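Local coordinates for Glyco_hydro_cc domain-containing protein (Pseudomonas viridiflava, PDB 6UAV) that acts as an endo-beta-1,3-glucanase of glycoside hydrolase family 128, probably cleaving internal linkages of beta-1,3-glucans, at residues A[106-109]-A[110-114]; A[141-144]-A[145-149]; A[203-206]-A[207-211]; A[190-193]-A[194-198]; A[67-70]-A[71-75]. All coordinates share one frame; numbering follows the deposited sequence.

Interaction 1: residues A[106-109]-A[110-114]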
loop_
_atom_site.group_PDB
_atom_site.type_symbol
_atom_site.label_atom_id
_atom_site.label_comp_id
_atom_site.label_asym_id
_atom_site.label_seq_id
_atom_site.Cartn_x
_atom_site.Cartn_y
_atom_site.Cartn_z
ATOM N N GLU A 106 2.881 16.305 8.215
ATOM C CA GLU A 106 4.043 17.094 7.776
ATOM C C GLU A 106 4.990 17.298 8.954
ATOM O O GLU A 106 6.249 17.383 8.743
ATOM C CB GLU A 106 3.540 18.428 7.194
ATOM C CG GLU A 106 2.810 18.254 5.907
ATOM C CD GLU A 106 2.171 19.506 5.354
ATOM O OE1 GLU A 106 1.800 20.353 6.166
ATOM O OE2 GLU A 106 2.030 19.606 4.086
ATOM N N GLN A 107 4.455 17.557 10.133
ATOM C CA GLN A 107 5.291 17.744 11.329
ATOM C C GLN A 107 6.066 16.435 11.575
ATOM O O GLN A 107 7.301 16.459 11.837
ATOM C CB GLN A 107 4.455 18.148 12.541
ATOM C CG GLN A 107 5.374 18.288 13.758
ATOM C CD GLN A 107 4.666 18.779 15.003
ATOM O OE1 GLN A 107 3.765 18.111 15.537
ATOM N NE2 GLN A 107 5.114 19.927 15.486
ATOM N N ILE A 108 5.391 15.299 11.512
ATOM C CA ILE A 108 6.058 13.972 11.752
ATOM C C ILE A 108 7.156 13.790 10.685
ATOM O O ILE A 108 8.285 13.427 11.035
ATOM C CB ILE A 108 5.030 12.837 11.754
ATOM C CG1 ILE A 108 4.158 12.867 13.003
ATOM C CG2 ILE A 108 5.731 11.495 11.513
ATOM C CD1 ILE A 108 2.796 12.190 12.822
ATOM N N SER A 109 6.888 14.177 9.443
ATOM C CA SER A 109 7.912 14.139 8.370
ATOM C C SER A 109 9.098 15.020 8.714
ATOM O O SER A 109 10.244 14.537 8.562
ATOM C CB SER A 109 7.295 14.487 7.014
ATOM O OG SER A 109 8.306 14.561 6.025
ATOM N N ALA A 110 8.894 16.271 9.150
ATOM C CA ALA A 110 10.010 17.185 9.483
ATOM C C ALA A 110 10.818 16.662 10.675
ATOM O O ALA A 110 12.042 16.734 10.622
ATOM C CB ALA A 110 9.467 18.551 9.786
ATOM N N GLN A 111 10.126 16.081 11.667
ATOM C CA GLN A 111 10.749 15.695 12.949
ATOM C C GLN A 111 11.489 14.353 12.821
ATOM O O GLN A 111 12.347 14.085 13.622
ATOM C CB GLN A 111 9.647 15.634 13.997
ATOM C CG GLN A 111 9.192 17.007 14.427
ATOM C CD GLN A 111 8.098 16.883 15.453
ATOM O OE1 GLN A 111 7.348 15.912 15.434
ATOM N NE2 GLN A 111 7.974 17.884 16.293
ATOM N N THR A 112 11.174 13.552 11.819
ATOM C CA THR A 112 11.727 12.177 11.703
ATOM C C THR A 112 12.428 11.931 10.361
ATOM O O THR A 112 13.244 10.969 10.285
ATOM C CB THR A 112 10.613 11.144 11.875
ATOM O OG1 THR A 112 9.809 11.125 10.695
ATOM C CG2 THR A 112 9.785 11.350 13.119
ATOM N N GLY A 113 12.134 12.731 9.348
ATOM C CA GLY A 113 12.743 12.583 8.012
ATOM C C GLY A 113 11.958 11.661 7.092
ATOM O O GLY A 113 12.316 11.576 5.891
ATOM N N VAL A 114 10.858 11.045 7.535
ATOM C CA VAL A 114 10.140 10.066 6.670
ATOM C C VAL A 114 9.451 10.821 5.533
ATOM O O VAL A 114 8.946 11.942 5.769
ATOM C CB VAL A 114 9.112 9.231 7.448
ATOM C CG1 VAL A 114 9.796 8.316 8.465
ATOM C CG2 VAL A 114 8.014 10.057 8.100
#
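Two hydroxyls donate to backbone carbonyls here: Ser-109 to Val-114 and Thr-112 to Ile-108. The hydroxyl of Ser-109, held anti to its own backbone N (chi1 175°), reaches forward past the last turn, and its OG lies 2.7 Å from Val-114 O, approaching nearly along the C=O axis. The same OG has a second partner in Gln-153. Thr-112 works in the other direction: its OG1 bonds back to Ile-108 O at 2.8 Å from above the carbonyl plane, while Val-114 N makes a weak bond to that OG1 at 3.3 Å.

Main-chain bonds run on through the same turn, the last being Gly-113 N to Ser-109 O at 2.7 Å. Gly-113, with positive phi, is the first residue to leave helical geometry. This is the C-terminal end of helix 95-112 in a (beta/alpha)8 barrel, at the point where a beta-alpha-beta unit turns toward strand 115-121.

Flat-group packing occupies the outer side. The amides of Gln-107 and Gln-111 are stacked with planes only 5° apart, Gln-107 CD lying 3.7 Å from Gln-111 NE2. Lys-67 of the adjoining helix ties the two, its NZ bonding to Gln-107 OE1 and weakly to Gln-111 OE1. On the inner side, apolar contact is light: Ile-108 CG2 approaches Val-114 CG2 at 4.4 Å, and both residues rest on Leu-79 of strand 78-81.

Interaction 2: residues A[141-144]-A[145-149]. With SO4 (sulfate ion), chain D.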
loop_
_atom_site.group_PDB
_atom_site.type_symbol
_atom_site.label_atom_id
_atom_site.label_comp_id
_atom_site.label_asym_id
_atom_site.label_seq_id
_atom_site.Cartn_x
_atom_site.Cartn_y
_atom_site.Cartn_z
ATOM N N ALA A 141 -7.216 21.594 -2.683
ATOM C CA ALA A 141 -7.833 22.933 -2.572
ATOM C C ALA A 141 -8.055 23.282 -1.086
ATOM O O ALA A 141 -7.901 24.453 -0.742
ATOM C CB ALA A 141 -9.108 22.934 -3.371
ATOM N N ALA A 142 -8.420 22.288 -0.259
ATOM C CA ALA A 142 -8.691 22.505 1.179
ATOM C C ALA A 142 -7.370 22.846 1.861
ATOM O O ALA A 142 -7.282 23.807 2.642
ATOM C CB ALA A 142 -9.318 21.306 1.798
ATOM N N TYR A 143 -6.345 22.050 1.610
ATOM C CA TYR A 143 -5.027 22.290 2.235
ATOM C C TYR A 143 -4.521 23.667 1.795
ATOM O O TYR A 143 -4.104 24.500 2.633
ATOM C CB TYR A 143 -4.038 21.178 1.903
ATOM C CG TYR A 143 -2.767 21.413 2.671
ATOM C CD1 TYR A 143 -1.829 22.297 2.214
ATOM C CD2 TYR A 143 -2.518 20.802 3.898
ATOM C CE1 TYR A 143 -0.656 22.546 2.908
ATOM C CE2 TYR A 143 -1.373 21.062 4.627
ATOM C CZ TYR A 143 -0.414 21.914 4.119
ATOM O OH TYR A 143 0.715 22.259 4.809
ATOM N N ALA A 144 -4.527 23.986 0.481
ATOM C CA ALA A 144 -3.967 25.245 -0.030
ATOM C C ALA A 144 -4.729 26.424 0.589
ATOM O O ALA A 144 -4.112 27.401 0.940
ATOM C CB ALA A 144 -4.003 25.293 -1.535
ATOM N N SER A 145 -6.047 26.328 0.744
ATOM C CA SER A 145 -6.867 27.354 1.409
ATOM C C SER A 145 -6.337 27.672 2.824
ATOM O O SER A 145 -6.265 28.880 3.219
ATOM C CB SER A 145 -8.308 26.904 1.455
ATOM O OG SER A 145 -9.087 27.906 2.090
ATOM N N ALA A 146 -6.035 26.622 3.581
ATOM C CA ALA A 146 -5.594 26.769 4.988
ATOM C C ALA A 146 -4.126 27.203 5.107
ATOM O O ALA A 146 -3.725 27.513 6.275
ATOM C CB ALA A 146 -5.879 25.482 5.722
ATOM N N HIS A 147 -3.331 27.204 4.030
ATOM C CA HIS A 147 -1.860 27.439 4.117
ATOM C C HIS A 147 -1.379 28.381 3.010
ATOM O O HIS A 147 -0.290 28.076 2.387
ATOM C CB HIS A 147 -1.142 26.078 4.127
ATOM C CG HIS A 147 -1.637 25.208 5.223
ATOM N ND1 HIS A 147 -1.234 25.422 6.515
ATOM C CD2 HIS A 147 -2.618 24.286 5.262
ATOM C CE1 HIS A 147 -1.862 24.554 7.296
ATOM N NE2 HIS A 147 -2.768 23.875 6.537
ATOM N N GLN A 148 -2.093 29.485 2.811
ATOM C CA GLN A 148 -1.651 30.624 1.942
ATOM C C GLN A 148 -1.322 30.092 0.536
ATOM O O GLN A 148 -0.370 30.599 -0.091
ATOM C CB GLN A 148 -0.376 31.289 2.472
ATOM C CG GLN A 148 -0.543 32.081 3.763
ATOM C CD GLN A 148 0.784 32.652 4.270
ATOM O OE1 GLN A 148 1.507 32.014 5.051
ATOM N NE2 GLN A 148 1.131 33.847 3.809
ATOM N N GLY A 149 -2.056 29.092 0.066
ATOM C CA GLY A 149 -1.918 28.595 -1.322
ATOM C C GLY A 149 -0.842 27.539 -1.481
ATOM O O GLY A 149 -0.701 27.019 -2.585
HETATM S S SO4 D . 1.248 27.826 7.548
HETATM O O1 SO4 D . 1.905 28.256 6.361
HETATM O O2 SO4 D . 1.525 28.751 8.612
HETATM O O3 SO4 D . -0.156 27.832 7.326
HETATM O O4 SO4 D . 1.715 26.507 7.932
#
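The C-terminal end of helix 132-146 carries an aromatic pair one turn apart, in which the rings of Tyr-143 and His-147 form an offset stack. Their centroids are 4.1 Å apart and the planes differ by 24°. It is the CD2 corner of the imidazole that sits over the centre of the phenol ring; over one face of the imidazole lies Tyr-143 CZ, displaced toward the rim, with His-147 CD2 at 3.4 Å from it. Tyr-143 has CG anti to its backbone N (chi1 -175°), which brings its ring along the helix to the residue one turn on. The phenol oxygen reaches beyond the pair, bonding to Glu-106 of helix 95-112 and to Arg-150.

The far edge of the imidazole meets a sulfate ion, probably from the crystallisation liquor. His-147 ND1 donates to sulfate O3 at 2.8 Å and more weakly to O4, the ion lying in the ring plane; Arg-150 binds it too.

Beneath this pair, the backbone leaves the helix around one carbonyl. Ala-144 O accepts from Gly-149 N at 2.8 Å and from His-147 N at 3.2 Å, the two donors coming from opposite faces of the carbonyl plane. Gln-148 and Gly-149 both have positive phi. The bond from Gly-149 back to Ala-144, five residues earlier, makes a pi-turn at the C-terminal end of helix 132-146, in the beta-alpha-beta unit leading to strand 156-161.

Interaction 3: residues A[203-206]-A[207-211]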
loop_
_atom_site.group_PDB
_atom_site.type_symbol
_atom_site.label_atom_id
_atom_site.label_comp_id
_atom_site.label_asym_id
_atom_site.label_seq_id
_atom_site.Cartn_x
_atom_site.Cartn_y
_atom_site.Cartn_z
ATOM N N GLN A 203 -5.620 -15.753 -12.027
ATOM C CA GLN A 203 -4.976 -14.810 -11.069
ATOM C C GLN A 203 -3.478 -14.780 -11.373
ATOM O O GLN A 203 -2.872 -13.698 -11.295
ATOM C CB GLN A 203 -5.220 -15.185 -9.602
ATOM C CG GLN A 203 -4.864 -14.099 -8.616
ATOM C CD GLN A 203 -5.696 -12.855 -8.805
ATOM O OE1 GLN A 203 -5.211 -11.892 -9.355
ATOM N NE2 GLN A 203 -6.918 -12.864 -8.294
ATOM N N LYS A 204 -2.874 -15.940 -11.712
ATOM C CA LYS A 204 -1.405 -15.968 -12.034
ATOM C C LYS A 204 -1.150 -15.108 -13.271
ATOM O O LYS A 204 -0.163 -14.302 -13.325
ATOM C CB LYS A 204 -0.890 -17.402 -12.245
ATOM C CG LYS A 204 -0.709 -18.244 -10.986
ATOM C CD LYS A 204 -0.343 -19.698 -11.254
ATOM C CE LYS A 204 1.071 -19.804 -11.779
ATOM N NZ LYS A 204 1.385 -21.211 -12.087
ATOM N N GLN A 205 -2.006 -15.258 -14.284
ATOM C CA GLN A 205 -1.884 -14.478 -15.543
ATOM C C GLN A 205 -1.927 -12.988 -15.192
ATOM O O GLN A 205 -1.103 -12.196 -15.697
ATOM C CB GLN A 205 -2.942 -14.949 -16.528
ATOM C CG GLN A 205 -2.741 -14.399 -17.936
ATOM C CD GLN A 205 -3.152 -12.959 -18.114
ATOM O OE1 GLN A 205 -4.037 -12.444 -17.424
ATOM N NE2 GLN A 205 -2.497 -12.280 -19.045
ATOM N N GLN A 206 -2.890 -12.591 -14.381
ATOM C CA GLN A 206 -3.090 -11.159 -14.093
ATOM C C GLN A 206 -1.979 -10.667 -13.145
ATOM O O GLN A 206 -1.474 -9.542 -13.368
ATOM C CB GLN A 206 -4.475 -10.924 -13.517
ATOM C CG GLN A 206 -5.509 -10.750 -14.611
ATOM C CD GLN A 206 -5.204 -9.523 -15.452
ATOM O OE1 GLN A 206 -5.321 -8.394 -14.946
ATOM N NE2 GLN A 206 -4.789 -9.742 -16.713
ATOM N N MET A 207 -1.518 -11.495 -12.208
ATOM C CA MET A 207 -0.351 -11.134 -11.360
ATOM C C MET A 207 0.852 -10.883 -12.253
ATOM O O MET A 207 1.540 -9.861 -12.068
ATOM C CB MET A 207 -0.025 -12.241 -10.342
ATOM C CG MET A 207 1.286 -11.996 -9.636
ATOM S SD MET A 207 1.660 -13.336 -8.511
ATOM C CE MET A 207 0.621 -12.829 -7.137
ATOM N N ALA A 208 1.123 -11.746 -13.208
ATOM C CA ALA A 208 2.318 -11.533 -14.061
ATOM C C ALA A 208 2.170 -10.203 -14.832
ATOM O O ALA A 208 3.131 -9.434 -14.933
ATOM C CB ALA A 208 2.521 -12.735 -14.973
ATOM N N GLU A 209 1.011 -9.979 -15.445
ATOM C CA GLU A 209 0.773 -8.750 -16.247
ATOM C C GLU A 209 0.965 -7.517 -15.350
ATOM O O GLU A 209 1.720 -6.626 -15.712
ATOM C CB GLU A 209 -0.637 -8.743 -16.842
ATOM C CG GLU A 209 -0.626 -9.367 -18.200
ATOM C CD GLU A 209 -1.794 -9.080 -19.125
ATOM O OE1 GLU A 209 -2.677 -8.248 -18.769
ATOM O OE2 GLU A 209 -1.811 -9.740 -20.180
ATOM N N MET A 210 0.302 -7.498 -14.204
ATOM C CA MET A 210 0.325 -6.315 -13.312
ATOM C C MET A 210 1.736 -6.133 -12.760
ATOM O O MET A 210 2.191 -4.997 -12.749
ATOM C CB MET A 210 -0.689 -6.467 -12.197
ATOM C CG MET A 210 -2.069 -6.614 -12.733
ATOM S SD MET A 210 -3.382 -6.950 -11.435
ATOM C CE MET A 210 -3.645 -5.228 -11.144
ATOM N N VAL A 211 2.383 -7.194 -12.306
ATOM C CA VAL A 211 3.744 -7.055 -11.719
ATOM C C VAL A 211 4.697 -6.560 -12.804
ATOM O O VAL A 211 5.554 -5.643 -12.521
ATOM C CB VAL A 211 4.232 -8.383 -11.078
ATOM C CG1 VAL A 211 5.742 -8.348 -10.788
ATOM C CG2 VAL A 211 3.458 -8.642 -9.822
HETATM O O HOH W 1 -4.934 -7.798 -19.480
#
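On helix 200-216, which links strands 180-185 and 220-225 of the (beta/alpha)8 barrel, the exposed Gln-205 and Glu-209 meet the amide end of the buried Gln-206. Their bonds to the carboxylate are modest. Gln-205 NE2 donates weakly to Glu-209 OE2 at 2.9 Å, and Gln-206 NE2 makes a weak bond to Glu-209 OE1 at 3.3 Å; the two amide planes stand at 75° and 71° to the carboxylate, well away from flat pairing. Solvent joins in, a water lying beside Glu-209 OE1 and Gln-206 NE2.

The helix's own frame is regular, as in the bond from Met-207 N to Gln-203 O at 2.7 Å. The tight side of the contact belongs to two buried methionines. Met-207 lies between Trp-225 of strand 220-225 and Leu-249 of helix 248-255, Met-210 against Phe-185 of strand 180-185. Gln-206 touches Tyr-164 and Ile-197; its OE1 is bound by Asn-187, its NE2 by Gln-205 OE1 and weakly by Glu-209.

The bond between the neighbouring glutamines is straighter (161°). Gln-205, bent at its second torsion, turns its OE1 toward the next residue, where Gln-206 NE2 meets it at 2.9 Å, on a lone pair in the carbonyl plane.

Interaction 4: residues A[190-193]-A[194-198]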
loop_
_atom_site.group_PDB
_atom_site.type_symbol
_atom_site.label_atom_id
_atom_site.label_comp_id
_atom_site.label_asym_id
_atom_site.label_seq_id
_atom_site.Cartn_x
_atom_site.Cartn_y
_atom_site.Cartn_z
ATOM N N THR A 190 -15.319 -9.984 -11.103
ATOM C CA THR A 190 -16.337 -10.982 -10.729
ATOM C C THR A 190 -17.457 -11.066 -11.783
ATOM O O THR A 190 -18.079 -12.160 -11.979
ATOM C CB THR A 190 -16.868 -10.628 -9.333
ATOM O OG1 THR A 190 -15.764 -10.822 -8.446
ATOM C CG2 THR A 190 -18.050 -11.485 -8.931
ATOM N N LEU A 191 -17.811 -9.959 -12.411
ATOM C CA LEU A 191 -18.965 -9.947 -13.349
ATOM C C LEU A 191 -18.782 -10.994 -14.446
ATOM O O LEU A 191 -17.625 -11.266 -14.920
ATOM C CB LEU A 191 -19.117 -8.560 -13.962
ATOM C CG LEU A 191 -19.591 -7.464 -13.015
ATOM C CD1 LEU A 191 -19.662 -6.162 -13.792
ATOM C CD2 LEU A 191 -20.986 -7.792 -12.505
ATOM N N ASP A 192 -19.895 -11.599 -14.843
ATOM C CA ASP A 192 -19.876 -12.697 -15.837
ATOM C C ASP A 192 -19.728 -12.134 -17.258
ATOM O O ASP A 192 -20.691 -12.152 -17.983
ATOM C CB ASP A 192 -21.120 -13.572 -15.662
ATOM C CG ASP A 192 -21.098 -14.872 -16.472
ATOM O OD1 ASP A 192 -20.082 -15.217 -17.135
ATOM O OD2 ASP A 192 -22.128 -15.557 -16.434
ATOM N N ASP A 193 -18.534 -11.705 -17.668
ATOM C CA ASP A 193 -18.351 -11.040 -18.995
ATOM C C ASP A 193 -17.291 -11.792 -19.901
ATOM O O ASP A 193 -16.822 -11.129 -20.820
ATOM C CB ASP A 193 -18.016 -9.541 -18.771
ATOM C CG ASP A 193 -16.937 -9.135 -17.730
ATOM O OD1 ASP A 193 -15.988 -9.946 -17.344
ATOM O OD2 ASP A 193 -17.084 -7.992 -17.312
ATOM N N GLY A 194 -16.727 -12.858 -19.313
ATOM C CA GLY A 194 -15.461 -13.508 -19.779
ATOM C C GLY A 194 -14.170 -13.096 -19.069
ATOM O O GLY A 194 -13.220 -13.927 -19.263
ATOM N N LEU A 195 -14.114 -11.983 -18.272
ATOM C CA LEU A 195 -12.887 -11.428 -17.622
ATOM C C LEU A 195 -12.832 -11.807 -16.127
ATOM O O LEU A 195 -11.855 -11.406 -15.458
ATOM C CB LEU A 195 -12.826 -9.901 -17.741
ATOM C CG LEU A 195 -12.616 -9.343 -19.144
ATOM C CD1 LEU A 195 -12.873 -7.850 -19.148
ATOM C CD2 LEU A 195 -11.190 -9.669 -19.615
ATOM N N GLN A 196 -13.860 -12.487 -15.616
ATOM C CA GLN A 196 -13.908 -12.877 -14.181
ATOM C C GLN A 196 -12.675 -13.702 -13.846
ATOM O O GLN A 196 -12.273 -14.559 -14.671
ATOM C CB GLN A 196 -15.193 -13.599 -13.786
ATOM C CG GLN A 196 -15.482 -14.891 -14.542
ATOM C CD GLN A 196 -16.445 -14.685 -15.676
ATOM O OE1 GLN A 196 -16.232 -13.869 -16.582
ATOM N NE2 GLN A 196 -17.560 -15.402 -15.595
ATOM N N ILE A 197 -12.092 -13.450 -12.680
ATOM C CA ILE A 197 -10.877 -14.169 -12.220
ATOM C C ILE A 197 -11.356 -15.287 -11.303
ATOM O O ILE A 197 -11.474 -15.051 -10.092
ATOM C CB ILE A 197 -9.877 -13.218 -11.559
ATOM C CG1 ILE A 197 -9.526 -12.041 -12.475
ATOM C CG2 ILE A 197 -8.640 -13.996 -11.118
ATOM C CD1 ILE A 197 -8.894 -12.456 -13.788
ATOM N N ASP A 198 -11.697 -16.432 -11.889
ATOM C CA ASP A 198 -12.448 -17.522 -11.207
ATOM C C ASP A 198 -11.561 -18.779 -11.231
ATOM O O ASP A 198 -12.069 -19.860 -10.976
ATOM C CB ASP A 198 -13.815 -17.732 -11.850
ATOM C CG ASP A 198 -13.649 -17.939 -13.365
ATOM O OD1 ASP A 198 -12.556 -17.746 -13.861
ATOM O OD2 ASP A 198 -14.653 -18.575 -13.908
#
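Gln-196 folds back over Leu-191, Asp-192 and Asp-193, and its side chain reaches three residues of the turn with hydrogen bonds. CB is the first atom to meet the preceding part of the loop, 190-193, lying 3.6 Å from Leu-191 O and also beside Thr-190 O. A bend at chi2 (-98°) then swings the amide toward the turn, with CD again near Leu-191 O. At the tip the two ends part company. OE1 takes weak bonds from two backbone groups in succession, Asp-193 N at 3.3 Å and Gly-194 N at 3.0 Å. NE2 donates to Asp-192 OD1 at 3.0 Å in a fairly straight bond (161°). That bond leaves in the plane of the amide but arrives from above the carboxylate, the two flat groups being almost perpendicular.

Asp-193 adds a second side-chain clasp: its OD1 accepts from Leu-195 N at 2.9 Å, and its OD2 is bonded to His-189. Gly-194, with positive phi, lets the chain reverse between Asp-193 and Leu-195. The loop follows strand 180-185 at the C-terminal ends of the barrel strands, where (beta/alpha)8 enzymes place their active sites. It is a surface loop with an inverse gamma turn centred on Asp-192, closed by a weak Asp-193 N to Leu-191 O bond, followed by an Asx turn at Asp-193.

Interaction 5: residues A[67-70]-A[71-75]. With SO4 (sulfate ion), chain C.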
loop_
_atom_site.group_PDB
_atom_site.type_symbol
_atom_site.label_atom_id
_atom_site.label_comp_id
_atom_site.label_asym_id
_atom_site.label_seq_id
_atom_site.Cartn_x
_atom_site.Cartn_y
_atom_site.Cartn_z
ATOM N N LYS A 67 6.082 9.051 16.634
ATOM C CA LYS A 67 7.368 9.768 16.513
ATOM C C LYS A 67 8.459 9.006 17.239
ATOM O O LYS A 67 9.576 8.870 16.715
ATOM C CB LYS A 67 7.243 11.180 17.093
ATOM C CG LYS A 67 6.490 12.129 16.189
ATOM C CD LYS A 67 6.104 13.377 16.958
ATOM C CE LYS A 67 5.185 14.255 16.141
ATOM N NZ LYS A 67 4.969 15.561 16.804
ATOM N N LEU A 68 8.146 8.546 18.435
ATOM C CA LEU A 68 9.106 7.840 19.305
ATOM C C LEU A 68 9.598 6.605 18.523
ATOM O O LEU A 68 10.824 6.331 18.473
ATOM C CB LEU A 68 8.349 7.502 20.601
ATOM C CG LEU A 68 9.156 6.961 21.769
ATOM C CD1 LEU A 68 10.172 7.975 22.269
ATOM C CD2 LEU A 68 8.201 6.579 22.913
ATOM N N TYR A 69 8.671 5.841 17.936
ATOM C CA TYR A 69 9.018 4.633 17.149
ATOM C C TYR A 69 9.875 5.003 15.931
ATOM O O TYR A 69 10.970 4.420 15.720
ATOM C CB TYR A 69 7.754 3.874 16.753
ATOM C CG TYR A 69 7.971 2.698 15.831
ATOM C CD1 TYR A 69 8.546 1.522 16.275
ATOM C CD2 TYR A 69 7.570 2.743 14.514
ATOM C CE1 TYR A 69 8.778 0.447 15.432
ATOM C CE2 TYR A 69 7.767 1.671 13.662
ATOM C CZ TYR A 69 8.363 0.511 14.112
ATOM O OH TYR A 69 8.560 -0.569 13.314
ATOM N N LEU A 70 9.438 5.983 15.137
ATOM C CA LEU A 70 10.203 6.317 13.921
ATOM C C LEU A 70 11.600 6.803 14.301
ATOM O O LEU A 70 12.570 6.376 13.644
ATOM C CB LEU A 70 9.475 7.383 13.097
ATOM C CG LEU A 70 8.154 6.976 12.465
ATOM C CD1 LEU A 70 7.456 8.161 11.808
ATOM C CD2 LEU A 70 8.380 5.907 11.405
ATOM N N LEU A 71 11.744 7.647 15.304
ATOM C CA LEU A 71 13.078 8.214 15.587
ATOM C C LEU A 71 14.042 7.104 16.018
ATOM O O LEU A 71 15.262 7.242 15.750
ATOM C CB LEU A 71 12.916 9.271 16.667
ATOM C CG LEU A 71 12.283 10.551 16.135
ATOM C CD1 LEU A 71 11.804 11.451 17.275
ATOM C CD2 LEU A 71 13.286 11.274 15.233
ATOM N N ALA A 72 13.538 6.063 16.680
ATOM C CA ALA A 72 14.420 4.971 17.158
ATOM C C ALA A 72 14.609 3.872 16.090
ATOM O O ALA A 72 15.354 2.941 16.369
ATOM C CB ALA A 72 13.895 4.405 18.463
ATOM N N HIS A 73 14.039 4.039 14.905
ATOM C CA HIS A 73 14.145 3.098 13.757
ATOM C C HIS A 73 14.476 3.944 12.531
ATOM O O HIS A 73 13.670 4.076 11.592
ATOM C CB HIS A 73 12.853 2.287 13.595
ATOM C CG HIS A 73 12.536 1.425 14.779
ATOM N ND1 HIS A 73 11.834 1.908 15.866
ATOM C CD2 HIS A 73 12.761 0.116 15.036
ATOM C CE1 HIS A 73 11.696 0.950 16.770
ATOM N NE2 HIS A 73 12.255 -0.157 16.286
ATOM N N PRO A 74 15.695 4.530 12.505
ATOM C CA PRO A 74 16.070 5.471 11.443
ATOM C C PRO A 74 16.192 4.824 10.059
ATOM O O PRO A 74 16.221 5.567 9.072
ATOM C CB PRO A 74 17.425 6.027 11.920
ATOM C CG PRO A 74 17.945 4.928 12.768
ATOM C CD PRO A 74 16.739 4.395 13.519
ATOM N N GLY A 75 16.235 3.490 10.010
ATOM C CA GLY A 75 16.128 2.748 8.735
ATOM C C GLY A 75 14.798 2.943 8.046
ATOM O O GLY A 75 14.708 2.590 6.829
HETATM S S SO4 C . 16.461 0.632 12.065
HETATM O O1 SO4 C . 16.203 0.095 13.386
HETATM O O2 SO4 C . 17.419 1.691 12.170
HETATM O O3 SO4 C . 17.033 -0.421 11.264
HETATM O O4 SO4 C . 15.236 1.085 11.501
#
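Tyr-69 O is gripped by two donors at the end of its helix. His-73 ND1 bonds to it at 2.7 Å, nearly straight (166°) and with the oxygen in the imidazole plane, while Ala-72 N adds a weak bond at 3.2 Å. His-73 CG stands anti to its own carbonyl carbon (chi1 -62°), turning the ring back along the helix, where ND1 can find that oxygen.

The same turn sets the imidazole against the phenol ring of its partner. The two rings lie obliquely, 40° between planes and 4.2 Å between centroids, with His-73 CE1 3.2 Å from Tyr-69 CD1. Behind them Leu-70 O receives His-73 N at 3.0 Å, the donor standing above the carbonyl plane. Leu-70 turns its side chain to Ile-108 and Thr-112 of helix 95-112, and Tyr-69 packs on Phe-52 of strand 51-56.

Beyond Pro-74, Gly-75 N donates to sulfate O2 at 3.1 Å and weakly to O4; the ion probably comes from the crystallisation liquor. The histidine side chain thus returns to the carbonyl four residues earlier at the C-terminal end of helix 63-72, one of the outer helices of the (beta/alpha)8 barrel.

Overall arrangement
Interactions 1, 2, 3 and 5 lie on outer helices of the barrel and are partly buried, whereas interaction 4 is a surface loop. Interactions 1, 2 and 5 sit at helix C-termini, held by different means: hydroxyls bonded to carbonyls in 1, Ala-144 O held by His-147 N and Gly-149 N in 2, Tyr-69 O held by a ring nitrogen in 5. Tyrosine-histidine ring pairs accompany the last two, offset in 2 and oblique in 5. Interaction 1 touches both through neighbouring helices. Interaction 3 sits mid-helix, with buried methionines and glutamines on one side and Gln-205 with Glu-209 exposed. It adjoins interaction 4 through Ile-197 and lies across the chain's centre from interactions 1, 2 and 5.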